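Local coordinates for Lmo1340 protein (Listeria monocytogenes, PDB 4NLM), which is of unknown function but is probably a surface lipoprotein built round a YqgU-like six-bladed beta-propeller domain, at residues S125-R130 with W165-D170; I96-R101 with F139-E144; P83-K88 with R117-N122; I149-Y154 with Q161-D166. One frame throughout, in Å; residues are numbered along the deposited sequence.

Contact 1 of 4, residues S125-R130 with W165-D170; sequences STVASR and WDYTLD
Arg130 lays its aliphatic chain over the indole of Trp165, and this overlap is the centre of the contact. Its CD sits 3.6 Å from the centroid of the five-membered ring of Trp165, 10° off the normal, a CH-pi contact squarely over the face. CG follows at the six-membered part, 3.8 Å from Trp165 CZ2. The two side chains run past each other in opposite directions. A bend at chi3 (-68°) then lifts the guanidinium farther above the ring and tilts it, its plane 61° from the indole, so any cation-pi attraction is weak at best. On the opposite face of the indole lies Tyr167 CB, so the ring is clamped between Arg130 of the preceding blade and Tyr167 of its own segment.

Ala128 fills the angle between the two aromatics: its CB is 3.8 Å from Tyr167 CB and 4.2 Å from Trp165 CZ2. Farther along, Val127 CG1 meets Tyr167 CE1 at 4.1 Å. No hydrogen bond spans the two segments, and the join is largely apolar, though Ala128 CB also meets the carbonyl oxygen of Tyr167.

The second shell fixes the turn that carries Tyr167. Asp166 OD1 accepts from Thr168 OG1 at 2.7 Å through its syn lone pair, while Leu169 N reaches the same oxygen from above the carboxylate plane, an Asx motif. On the other side, Val127 and Ala128 both face Ile118, forming a classic beta bulge in strand 126-132. Packing of an outermost strand of one four-stranded antiparallel sheet against the next sheet in sequence is the blade-to-blade arrangement of a beta propeller.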
# COMPACT_ATOMS: atom_id res chain seq x y z
N SER A 125 -10.46 12.35 17.11
CA SER A 125 -10.25 11.84 18.46
C SER A 125 -9.34 10.62 18.44
O SER A 125 -9.25 9.90 17.45
CB SER A 125 -11.57 11.48 19.14
OG SER A 125 -12.24 10.43 18.44
N THR A 126 -8.65 10.42 19.55
CA THR A 126 -7.76 9.28 19.69
C THR A 126 -8.59 8.07 20.17
O THR A 126 -9.13 8.06 21.27
CB THR A 126 -6.57 9.61 20.61
OG1 THR A 126 -5.80 10.69 20.04
CG2 THR A 126 -5.68 8.38 20.81
N VAL A 127 -8.67 7.04 19.33
CA VAL A 127 -9.41 5.80 19.63
C VAL A 127 -8.57 4.87 20.51
O VAL A 127 -9.09 4.19 21.38
CB VAL A 127 -9.75 5.06 18.30
CG1 VAL A 127 -10.39 3.72 18.57
CG2 VAL A 127 -10.62 5.96 17.43
N ALA A 128 -7.27 4.83 20.27
CA ALA A 128 -6.37 3.93 21.00
C ALA A 128 -4.94 4.40 20.81
O ALA A 128 -4.63 5.08 19.83
CB ALA A 128 -6.53 2.50 20.51
N SER A 129 -4.07 4.00 21.72
CA SER A 129 -2.69 4.37 21.63
C SER A 129 -1.81 3.39 22.39
O SER A 129 -2.22 2.83 23.39
CB SER A 129 -2.55 5.77 22.25
OG SER A 129 -1.26 6.31 22.11
N ARG A 130 -0.57 3.21 21.92
CA ARG A 130 0.42 2.44 22.66
C ARG A 130 1.77 3.10 22.46
O ARG A 130 2.06 3.64 21.41
CB ARG A 130 0.44 0.94 22.33
CG ARG A 130 0.82 0.57 20.92
CD ARG A 130 0.89 -0.95 20.76
NE ARG A 130 1.99 -1.57 21.51
CZ ARG A 130 3.22 -1.74 21.03
NH1 ARG A 130 3.51 -1.34 19.79
NH2 ARG A 130 4.16 -2.29 21.77
N TRP A 165 -1.47 -6.22 17.27
CA TRP A 165 -2.12 -5.36 18.22
C TRP A 165 -3.60 -5.27 17.97
O TRP A 165 -3.98 -4.79 16.90
CB TRP A 165 -1.51 -3.97 18.11
CG TRP A 165 -2.04 -2.94 19.08
CD1 TRP A 165 -2.40 -3.13 20.39
CD2 TRP A 165 -2.20 -1.52 18.83
NE1 TRP A 165 -2.76 -1.93 20.98
CE2 TRP A 165 -2.64 -0.93 20.05
CE3 TRP A 165 -2.00 -0.70 17.71
CZ2 TRP A 165 -2.92 0.43 20.15
CZ3 TRP A 165 -2.26 0.66 17.83
CH2 TRP A 165 -2.70 1.21 19.04
N ASP A 166 -4.41 -5.80 18.90
CA ASP A 166 -5.85 -5.59 18.85
C ASP A 166 -6.06 -4.35 19.67
O ASP A 166 -6.01 -4.40 20.92
CB ASP A 166 -6.65 -6.75 19.41
CG ASP A 166 -8.12 -6.53 19.25
OD1 ASP A 166 -8.57 -5.36 19.38
OD2 ASP A 166 -8.84 -7.50 18.94
N TYR A 167 -6.21 -3.22 19.00
CA TYR A 167 -6.23 -1.95 19.71
C TYR A 167 -7.52 -1.70 20.46
O TYR A 167 -7.57 -0.83 21.32
CB TYR A 167 -5.89 -0.78 18.77
CG TYR A 167 -6.86 -0.57 17.64
CD1 TYR A 167 -8.04 0.11 17.85
CD2 TYR A 167 -6.54 -0.97 16.34
CE1 TYR A 167 -8.93 0.34 16.78
CE2 TYR A 167 -7.40 -0.73 15.28
CZ TYR A 167 -8.60 -0.09 15.50
OH TYR A 167 -9.44 0.12 14.44
N THR A 168 -8.56 -2.45 20.13
CA THR A 168 -9.84 -2.34 20.82
C THR A 168 -9.82 -3.10 22.15
O THR A 168 -10.57 -2.76 23.06
CB THR A 168 -11.02 -2.77 19.93
OG1 THR A 168 -11.00 -4.19 19.71
CG2 THR A 168 -11.07 -2.03 18.62
N LEU A 169 -8.95 -4.10 22.25
CA LEU A 169 -8.85 -4.91 23.45
C LEU A 169 -7.54 -4.73 24.21
O LEU A 169 -7.29 -5.42 25.20
CB LEU A 169 -9.02 -6.39 23.08
CG LEU A 169 -10.40 -6.71 22.49
CD1 LEU A 169 -10.50 -8.19 22.16
CD2 LEU A 169 -11.53 -6.28 23.43
N ASP A 170 -6.71 -3.79 23.77
CA ASP A 170 -5.41 -3.54 24.39
C ASP A 170 -4.63 -4.84 24.52
O ASP A 170 -4.00 -5.09 25.56
CB ASP A 170 -5.58 -2.89 25.77
CG ASP A 170 -6.35 -1.60 25.71
OD1 ASP A 170 -6.01 -0.75 24.87
OD2 ASP A 170 -7.30 -1.44 26.50

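Contact 2 of 4, residues I96-R101 with F139-E144; sequences ISPDYR and FYWNDE
Trp141 and the Ser97-Pro98 pair make most of this contact, at the C-terminal end of strand 137-141, where a turn of one propeller blade covers an indole on the inner strand of the next. Phe139, which opens the second segment, receives a hydrogen bond at its carbonyl from the side chain of Gln95, tying the strand to the preceding sheet. Two residues on, Trp141 has CG anti to the backbone N (chi1 -152°), which carries the indole to the type I turn of Ser97 to Tyr100. Ser97 CA stands over the six-membered ring, 3.6 Å from its centroid and 8° off the normal; Pro98 CD covers the five-membered ring, 3.5 Å from the centroid. Ser97 CB adds a close approach of 3.4 Å to Trp141 CZ2. The indole N-H is donated to the carbonyl of Pro146.

Asn142 points away from the turn; its OD1 accepts from Ser145 N and its ND2 donates to Gly186 O. With Asp143 the chain comes back: OD1 lies 3.1 Å from Pro98 CG, a ring methylene in close van der Waals contact with a carboxylate oxygen.

The turn itself is braced from within. Ser97 OG donates to Asp99 OD1 at 2.6 Å and accepts from Arg101 N at 3.0 Å. Chemically, the contact rests on the CH-pi approaches of Ser97 CA and Pro98 CD; beside the nitrogen, Pro98 CD carries slightly electron-poor hydrogens, which probably strengthens its hold on the indole.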
# COMPACT_ATOMS: atom_id res chain seq x y z
N ILE A 96 -4.40 4.73 6.28
CA ILE A 96 -5.87 4.82 6.35
C ILE A 96 -6.43 3.41 6.54
O ILE A 96 -5.97 2.47 5.92
CB ILE A 96 -6.41 5.44 5.05
CG1 ILE A 96 -5.84 6.85 4.89
CG2 ILE A 96 -7.92 5.45 5.01
CD1 ILE A 96 -5.86 7.35 3.45
N SER A 97 -7.39 3.27 7.47
CA SER A 97 -7.95 1.96 7.76
C SER A 97 -8.69 1.37 6.55
O SER A 97 -9.17 2.12 5.69
CB SER A 97 -8.89 2.04 8.95
OG SER A 97 -10.07 2.74 8.63
N PRO A 98 -8.78 0.04 6.50
CA PRO A 98 -9.45 -0.59 5.37
C PRO A 98 -10.91 -0.14 5.19
O PRO A 98 -11.40 -0.18 4.07
CB PRO A 98 -9.36 -2.08 5.74
CG PRO A 98 -8.10 -2.18 6.55
CD PRO A 98 -8.12 -0.94 7.37
N ASP A 99 -11.56 0.29 6.27
CA ASP A 99 -12.95 0.73 6.20
C ASP A 99 -13.04 2.26 6.10
O ASP A 99 -14.16 2.80 6.17
CB ASP A 99 -13.78 0.16 7.38
CG ASP A 99 -13.30 0.64 8.75
OD1 ASP A 99 -12.32 1.37 8.84
OD2 ASP A 99 -13.92 0.26 9.77
N TYR A 100 -11.90 2.94 5.92
CA TYR A 100 -11.88 4.39 5.76
C TYR A 100 -12.46 5.16 6.95
O TYR A 100 -12.97 6.25 6.82
CB TYR A 100 -12.57 4.81 4.44
CG TYR A 100 -12.02 4.18 3.18
CD1 TYR A 100 -10.92 4.69 2.52
CD2 TYR A 100 -12.62 3.05 2.65
CE1 TYR A 100 -10.45 4.12 1.37
CE2 TYR A 100 -12.15 2.46 1.49
CZ TYR A 100 -11.07 3.01 0.85
OH TYR A 100 -10.66 2.42 -0.33
N ARG A 101 -12.38 4.62 8.14
CA ARG A 101 -12.94 5.26 9.32
C ARG A 101 -11.89 5.80 10.26
O ARG A 101 -12.17 6.71 11.02
CB ARG A 101 -13.81 4.27 10.10
CG ARG A 101 -15.10 3.90 9.38
CD ARG A 101 -15.98 2.93 10.18
NE ARG A 101 -16.96 2.28 9.32
CZ ARG A 101 -17.68 1.20 9.65
NH1 ARG A 101 -17.53 0.63 10.85
NH2 ARG A 101 -18.54 0.69 8.78
N PHE A 139 3.55 -1.89 8.81
CA PHE A 139 2.24 -2.16 9.35
C PHE A 139 1.30 -2.83 8.38
O PHE A 139 1.25 -2.42 7.22
CB PHE A 139 1.58 -0.87 9.83
CG PHE A 139 2.29 -0.17 10.95
CD1 PHE A 139 3.29 0.75 10.67
CD2 PHE A 139 1.96 -0.40 12.27
CE1 PHE A 139 3.95 1.42 11.68
CE2 PHE A 139 2.63 0.28 13.28
CZ PHE A 139 3.63 1.20 12.99
N TYR A 140 0.47 -3.78 8.85
CA TYR A 140 -0.49 -4.53 8.04
C TYR A 140 -1.82 -4.48 8.76
O TYR A 140 -2.00 -5.14 9.79
CB TYR A 140 -0.02 -5.96 7.87
CG TYR A 140 1.30 -6.04 7.14
CD1 TYR A 140 1.36 -6.07 5.77
CD2 TYR A 140 2.49 -6.03 7.83
CE1 TYR A 140 2.54 -6.13 5.09
CE2 TYR A 140 3.69 -6.06 7.16
CZ TYR A 140 3.70 -6.13 5.78
OH TYR A 140 4.88 -6.16 5.08
N TRP A 141 -2.76 -3.73 8.21
CA TRP A 141 -4.06 -3.56 8.85
C TRP A 141 -5.01 -4.65 8.36
O TRP A 141 -5.20 -4.78 7.17
CB TRP A 141 -4.63 -2.19 8.49
CG TRP A 141 -5.56 -1.59 9.51
CD1 TRP A 141 -6.50 -2.21 10.26
CD2 TRP A 141 -5.57 -0.20 9.90
NE1 TRP A 141 -7.10 -1.31 11.06
CE2 TRP A 141 -6.55 -0.07 10.88
CE3 TRP A 141 -4.84 0.94 9.49
CZ2 TRP A 141 -6.83 1.12 11.50
CZ3 TRP A 141 -5.15 2.12 10.07
CH2 TRP A 141 -6.09 2.21 11.09
N ASN A 142 -5.64 -5.40 9.26
CA ASN A 142 -6.52 -6.51 8.91
C ASN A 142 -7.82 -6.00 8.30
O ASN A 142 -8.55 -5.28 8.93
CB ASN A 142 -6.74 -7.34 10.18
CG ASN A 142 -7.46 -8.65 9.95
OD1 ASN A 142 -8.41 -8.75 9.18
ND2 ASN A 142 -7.01 -9.67 10.64
N ASP A 143 -8.04 -6.36 7.04
CA ASP A 143 -9.22 -5.91 6.32
C ASP A 143 -10.51 -6.53 6.87
O ASP A 143 -11.55 -5.88 6.89
CB ASP A 143 -9.12 -6.22 4.82
CG ASP A 143 -8.00 -5.46 4.10
OD1 ASP A 143 -7.48 -4.47 4.63
OD2 ASP A 143 -7.61 -5.85 2.97
N GLU A 144 -10.47 -7.77 7.32
CA GLU A 144 -11.67 -8.45 7.82
C GLU A 144 -12.05 -8.05 9.24
O GLU A 144 -13.23 -7.99 9.60
CB GLU A 144 -11.46 -9.96 7.75
CG GLU A 144 -11.51 -10.50 6.33
CD GLU A 144 -11.75 -12.00 6.25
OE1 GLU A 144 -12.21 -12.61 7.25
OE2 GLU A 144 -11.51 -12.58 5.17

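Contact 3 of 4, residues P83-K88 with R117-N122; sequences PIFNTK and RIIALN
Phe85 and Ile119 meet at about a right angle at the interface between two consecutive blades of the beta propeller, where strand 81-87, at the edge of its four-stranded antiparallel sheet, packs on strand 114-120 of the next. The methyl CD1 of Ile119 points into the middle of the phenyl ring of Phe85: it is 3.5 Å from the centroid and 4° off the normal, so that all six ring carbons lie at nearly equal distances from it. Two torsions set up this meeting. In Phe85 the ring stands anti to the backbone N, while the Ile119 chain is extended at chi2 (161°), carrying CD1 out to the ring.

Arg117 approaches the same ring obliquely near its far end, with CD 4.4 Å from Phe85 CZ. Its guanidinium goes on to a salt bridge with Glu89, so the aliphatic part of the chain is what borders the aromatic.

Toward the other end of the contact, Ile84 and Leu121 provide a second apolar meeting, their side chains inclined to one another. Leu121 has its CB directed away from strand 81-87, yet its branch swings back to touch. Ile84 and Phe85 can both take part because they form a classic beta bulge opposite Phe71, which sends two successive side chains to the same side of the strand. No hydrogen bond links the two segments; the axes of 83-87 and 117-120, 151° apart in direction, approach only to 8.2 Å, a packing rather than a pairing distance. The methyl-to-methyl contact of Ile84 CD1 with Leu121 CD2 is 3.9 Å.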
# COMPACT_ATOMS: atom_id res chain seq x y z
N PRO A 83 -10.13 19.96 8.85
CA PRO A 83 -9.04 19.53 9.73
C PRO A 83 -9.38 18.24 10.45
O PRO A 83 -10.48 18.12 10.94
CB PRO A 83 -8.91 20.67 10.73
CG PRO A 83 -10.27 21.26 10.79
CD PRO A 83 -10.89 21.07 9.43
N ILE A 84 -8.44 17.31 10.50
CA ILE A 84 -8.60 16.08 11.23
C ILE A 84 -7.76 16.04 12.50
O ILE A 84 -8.26 15.87 13.59
CB ILE A 84 -8.26 14.86 10.35
CG1 ILE A 84 -9.15 14.85 9.09
CG2 ILE A 84 -8.47 13.56 11.13
CD1 ILE A 84 -8.62 13.96 7.99
N PHE A 85 -6.45 16.23 12.36
CA PHE A 85 -5.49 16.06 13.46
C PHE A 85 -4.22 16.79 13.14
O PHE A 85 -3.87 16.95 11.97
CB PHE A 85 -5.18 14.52 13.63
CG PHE A 85 -4.27 14.15 14.75
CD1 PHE A 85 -4.80 13.83 15.98
CD2 PHE A 85 -2.91 14.00 14.57
CE1 PHE A 85 -3.98 13.44 17.04
CE2 PHE A 85 -2.07 13.62 15.61
CZ PHE A 85 -2.62 13.34 16.85
N ASN A 86 -3.51 17.23 14.16
CA ASN A 86 -2.21 17.82 13.95
C ASN A 86 -1.25 17.38 15.07
O ASN A 86 -1.69 17.01 16.16
CB ASN A 86 -2.29 19.34 13.81
CG ASN A 86 -2.70 20.03 15.09
OD1 ASN A 86 -1.90 20.19 16.03
ND2 ASN A 86 -3.91 20.54 15.10
N THR A 87 0.06 17.45 14.80
CA THR A 87 1.05 17.02 15.77
C THR A 87 2.40 17.63 15.48
O THR A 87 2.73 17.93 14.34
CB THR A 87 1.21 15.48 15.78
OG1 THR A 87 2.13 15.09 16.80
CG2 THR A 87 1.65 14.93 14.45
N LYS A 88 3.19 17.80 16.54
CA LYS A 88 4.57 18.25 16.40
C LYS A 88 5.54 17.06 16.37
O LYS A 88 6.75 17.24 16.20
CB LYS A 88 4.94 19.19 17.52
CG LYS A 88 4.19 20.50 17.42
CD LYS A 88 4.66 21.52 18.43
CE LYS A 88 4.18 22.91 18.08
NZ LYS A 88 4.86 23.46 16.87
N ARG A 117 -0.84 5.55 17.34
CA ARG A 117 -2.17 6.02 17.66
C ARG A 117 -3.18 5.68 16.58
O ARG A 117 -2.84 5.76 15.39
CB ARG A 117 -2.22 7.53 17.79
CG ARG A 117 -1.42 8.10 18.94
CD ARG A 117 -1.57 9.61 18.97
NE ARG A 117 -0.86 10.19 20.10
CZ ARG A 117 0.41 10.59 20.07
NH1 ARG A 117 0.98 11.12 21.15
NH2 ARG A 117 1.11 10.47 18.95
N ILE A 118 -4.40 5.34 16.99
CA ILE A 118 -5.50 5.19 16.07
C ILE A 118 -6.37 6.43 16.26
O ILE A 118 -6.79 6.73 17.39
CB ILE A 118 -6.33 3.93 16.35
CG1 ILE A 118 -5.43 2.69 16.37
CG2 ILE A 118 -7.47 3.80 15.34
CD1 ILE A 118 -4.64 2.44 15.12
N ILE A 119 -6.63 7.15 15.17
CA ILE A 119 -7.36 8.40 15.21
C ILE A 119 -8.60 8.29 14.37
O ILE A 119 -8.54 7.86 13.21
CB ILE A 119 -6.48 9.51 14.65
CG1 ILE A 119 -5.24 9.68 15.55
CG2 ILE A 119 -7.23 10.83 14.54
CD1 ILE A 119 -4.07 10.40 14.94
N ALA A 120 -9.74 8.70 14.93
CA ALA A 120 -10.99 8.66 14.17
C ALA A 120 -11.05 9.77 13.15
O ALA A 120 -10.81 10.93 13.46
CB ALA A 120 -12.20 8.74 15.10
N LEU A 121 -11.40 9.41 11.92
CA LEU A 121 -11.49 10.41 10.87
C LEU A 121 -12.61 11.42 11.06
O LEU A 121 -12.47 12.58 10.66
CB LEU A 121 -11.65 9.73 9.52
CG LEU A 121 -10.35 9.10 8.99
CD1 LEU A 121 -10.64 8.06 7.93
CD2 LEU A 121 -9.45 10.20 8.48
N ASN A 122 -13.71 11.01 11.69
CA ASN A 122 -14.84 11.93 11.76
C ASN A 122 -14.63 13.12 12.70
O ASN A 122 -15.13 14.21 12.42
CB ASN A 122 -16.16 11.22 12.02
CG ASN A 122 -16.18 10.42 13.32
OD1 ASN A 122 -15.24 10.42 14.10
ND2 ASN A 122 -17.28 9.72 13.52

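Contact 4 of 4, residues I149-Y154 with Q161-D166; sequences IMFVTY and QIENWD
Ile149 and Trp165 begin a ladder of six backbone hydrogen bonds that joins the two strands antiparallel. The hydrogen-bonded pairs are Ile149 with Trp165, Phe151 with Glu163 and Thr153 with Gln161, each bonded in both directions. The bond from Trp165 N to Ile149 O is 2.8 Å long and nearly straight, with 173° at the hydrogen. Between these rungs, in the non-hydrogen-bonded pairs, CA-H groups approach carbonyls; Val152 CA, for instance, is 3.3 Å from Gln161 O.

A side-chain bond reinforces the last rung, where Gln161 NE2 donates to Thr153 OG1 at 3.1 Å, the hydroxyl tilted from the amide plane. Next to it a water lies within bonding distance of three oxygens, 2.7 Å from Thr153 OG1, 2.8 Å from Glu163 OE2 and close to Phe151 O, though it need not hold all of them at once.

The two strands are a beta hairpin, the central pair of a four-stranded propeller blade, with strands 137-141 and 171-174 outside them. Apolar contacts lie on both faces. On one, Met150, present as selenomethionine, and Val152 lie alongside Ile162 and point the same way; Met150 CG comes to 3.7 Å from Ile162 CG2, and Ile182 of the next blade covers Met150 and Val152. The other face is mixed, and there the edge of the Phe151 ring meets Trp165 CB.

A polar-aromatic approach stands apart from these. With chi1 at 54° the Phe151 ring is folded back over its own strand pair, and its CE1 is 3.3 Å from Glu163 OE2, ring and carboxylate planes 71° apart.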
# COMPACT_ATOMS: atom_id res chain seq x y z
N ILE A 149 -4.07 -4.77 13.96
CA ILE A 149 -2.97 -4.28 13.15
C ILE A 149 -1.76 -5.11 13.50
O ILE A 149 -1.30 -5.14 14.66
CB ILE A 149 -2.71 -2.79 13.36
CG1 ILE A 149 -3.95 -1.97 13.02
CG2 ILE A 149 -1.56 -2.31 12.46
CD1 ILE A 149 -3.80 -0.49 13.32
N MSE A 150 -1.22 -5.79 12.51
CA MSE A 150 -0.01 -6.56 12.69
C MSE A 150 1.16 -5.69 12.23
O MSE A 150 1.03 -4.89 11.30
CB MSE A 150 -0.14 -7.82 11.84
CG MSE A 150 1.11 -8.67 11.65
SE MSE A 150 0.53 -10.36 10.82
CE MSE A 150 0.05 -9.78 8.99
N PHE A 151 2.32 -5.84 12.85
CA PHE A 151 3.47 -5.07 12.45
C PHE A 151 4.76 -5.80 12.69
O PHE A 151 4.91 -6.61 13.63
CB PHE A 151 3.46 -3.68 13.10
CG PHE A 151 3.33 -3.68 14.58
CD1 PHE A 151 4.47 -3.68 15.35
CD2 PHE A 151 2.10 -3.61 15.19
CE1 PHE A 151 4.41 -3.69 16.73
CE2 PHE A 151 2.03 -3.60 16.58
CZ PHE A 151 3.18 -3.65 17.34
N VAL A 152 5.67 -5.51 11.77
CA VAL A 152 7.01 -6.03 11.78
C VAL A 152 7.94 -4.93 12.27
O VAL A 152 7.98 -3.84 11.67
CB VAL A 152 7.43 -6.49 10.37
CG1 VAL A 152 8.83 -7.09 10.41
CG2 VAL A 152 6.42 -7.50 9.83
N THR A 153 8.67 -5.20 13.35
CA THR A 153 9.65 -4.26 13.89
C THR A 153 11.05 -4.78 13.69
O THR A 153 11.32 -5.98 13.85
CB THR A 153 9.43 -4.00 15.39
OG1 THR A 153 9.30 -5.25 16.09
CG2 THR A 153 8.18 -3.19 15.62
N TYR A 154 11.95 -3.87 13.32
CA TYR A 154 13.33 -4.21 13.05
C TYR A 154 14.28 -3.52 14.03
O TYR A 154 14.04 -2.37 14.39
CB TYR A 154 13.74 -3.71 11.66
CG TYR A 154 13.00 -4.34 10.52
CD1 TYR A 154 11.79 -3.82 10.08
CD2 TYR A 154 13.49 -5.47 9.89
CE1 TYR A 154 11.12 -4.39 9.02
CE2 TYR A 154 12.81 -6.06 8.83
CZ TYR A 154 11.64 -5.50 8.40
OH TYR A 154 10.95 -6.07 7.35
N GLN A 161 10.87 -8.95 14.14
CA GLN A 161 9.87 -9.70 14.91
C GLN A 161 8.53 -9.18 14.45
O GLN A 161 8.45 -8.10 13.86
CB GLN A 161 10.09 -9.52 16.41
CG GLN A 161 9.78 -8.12 16.86
CD GLN A 161 10.23 -7.78 18.26
OE1 GLN A 161 10.90 -8.59 18.90
NE2 GLN A 161 9.82 -6.66 18.77
N ILE A 162 7.50 -9.95 14.74
CA ILE A 162 6.12 -9.67 14.28
C ILE A 162 5.17 -9.75 15.46
O ILE A 162 5.24 -10.68 16.26
CB ILE A 162 5.66 -10.66 13.21
CG1 ILE A 162 6.74 -10.83 12.13
CG2 ILE A 162 4.34 -10.21 12.60
CD1 ILE A 162 6.31 -11.83 11.08
N GLU A 163 4.31 -8.75 15.58
CA GLU A 163 3.30 -8.71 16.63
C GLU A 163 1.98 -8.28 16.06
O GLU A 163 1.91 -7.69 15.01
CB GLU A 163 3.76 -7.70 17.70
CG GLU A 163 4.99 -8.16 18.48
CD GLU A 163 5.71 -7.02 19.19
OE1 GLU A 163 6.08 -7.22 20.36
OE2 GLU A 163 5.92 -5.95 18.59
N ASN A 164 0.93 -8.62 16.77
CA ASN A 164 -0.43 -8.22 16.44
C ASN A 164 -1.02 -7.42 17.58
O ASN A 164 -1.05 -7.89 18.72
CB ASN A 164 -1.32 -9.43 16.20
CG ASN A 164 -2.74 -9.05 15.81
OD1 ASN A 164 -2.96 -8.13 15.03
ND2 ASN A 164 -3.70 -9.76 16.35
N TRP A 165 -1.47 -6.22 17.27
CA TRP A 165 -2.12 -5.36 18.22
C TRP A 165 -3.60 -5.27 17.97
O TRP A 165 -3.98 -4.79 16.90
CB TRP A 165 -1.51 -3.97 18.11
CG TRP A 165 -2.04 -2.94 19.08
CD1 TRP A 165 -2.40 -3.13 20.39
CD2 TRP A 165 -2.20 -1.52 18.83
NE1 TRP A 165 -2.76 -1.93 20.98
CE2 TRP A 165 -2.64 -0.93 20.05
CE3 TRP A 165 -2.00 -0.70 17.71
CZ2 TRP A 165 -2.92 0.43 20.15
CZ3 TRP A 165 -2.26 0.66 17.83
CH2 TRP A 165 -2.70 1.21 19.04
N ASP A 166 -4.41 -5.80 18.90
CA ASP A 166 -5.85 -5.59 18.85
C ASP A 166 -6.06 -4.35 19.67
O ASP A 166 -6.01 -4.40 20.92
CB ASP A 166 -6.65 -6.75 19.41
CG ASP A 166 -8.12 -6.53 19.25
OD1 ASP A 166 -8.57 -5.36 19.38
OD2 ASP A 166 -8.84 -7.50 18.94
O HOH W 1 6.80 -6.25 15.92

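In the fold
The four contacts cover three successive sheets of the propeller. Contact 3 joins the sheet that ends with strand 81-87 to the one running from strand 90-96 to strand 126-132; contacts 1 and 2 join the latter to the sheet that starts with strand 137-141, and contact 4 lies within this last sheet. Along the chain, the segments of contact 2 alternate with those of contacts 1 and 3, while contacts 1 and 4 end on the same strand, sharing Trp165 and Asp166. Contact 2 lies about 11 Å from the chain's centre and contact 1 about 22 Å, so one blade interface is closed at inner and outer positions. The contacts thus join three consecutive blades through packing between sheets and hydrogen bonding within one.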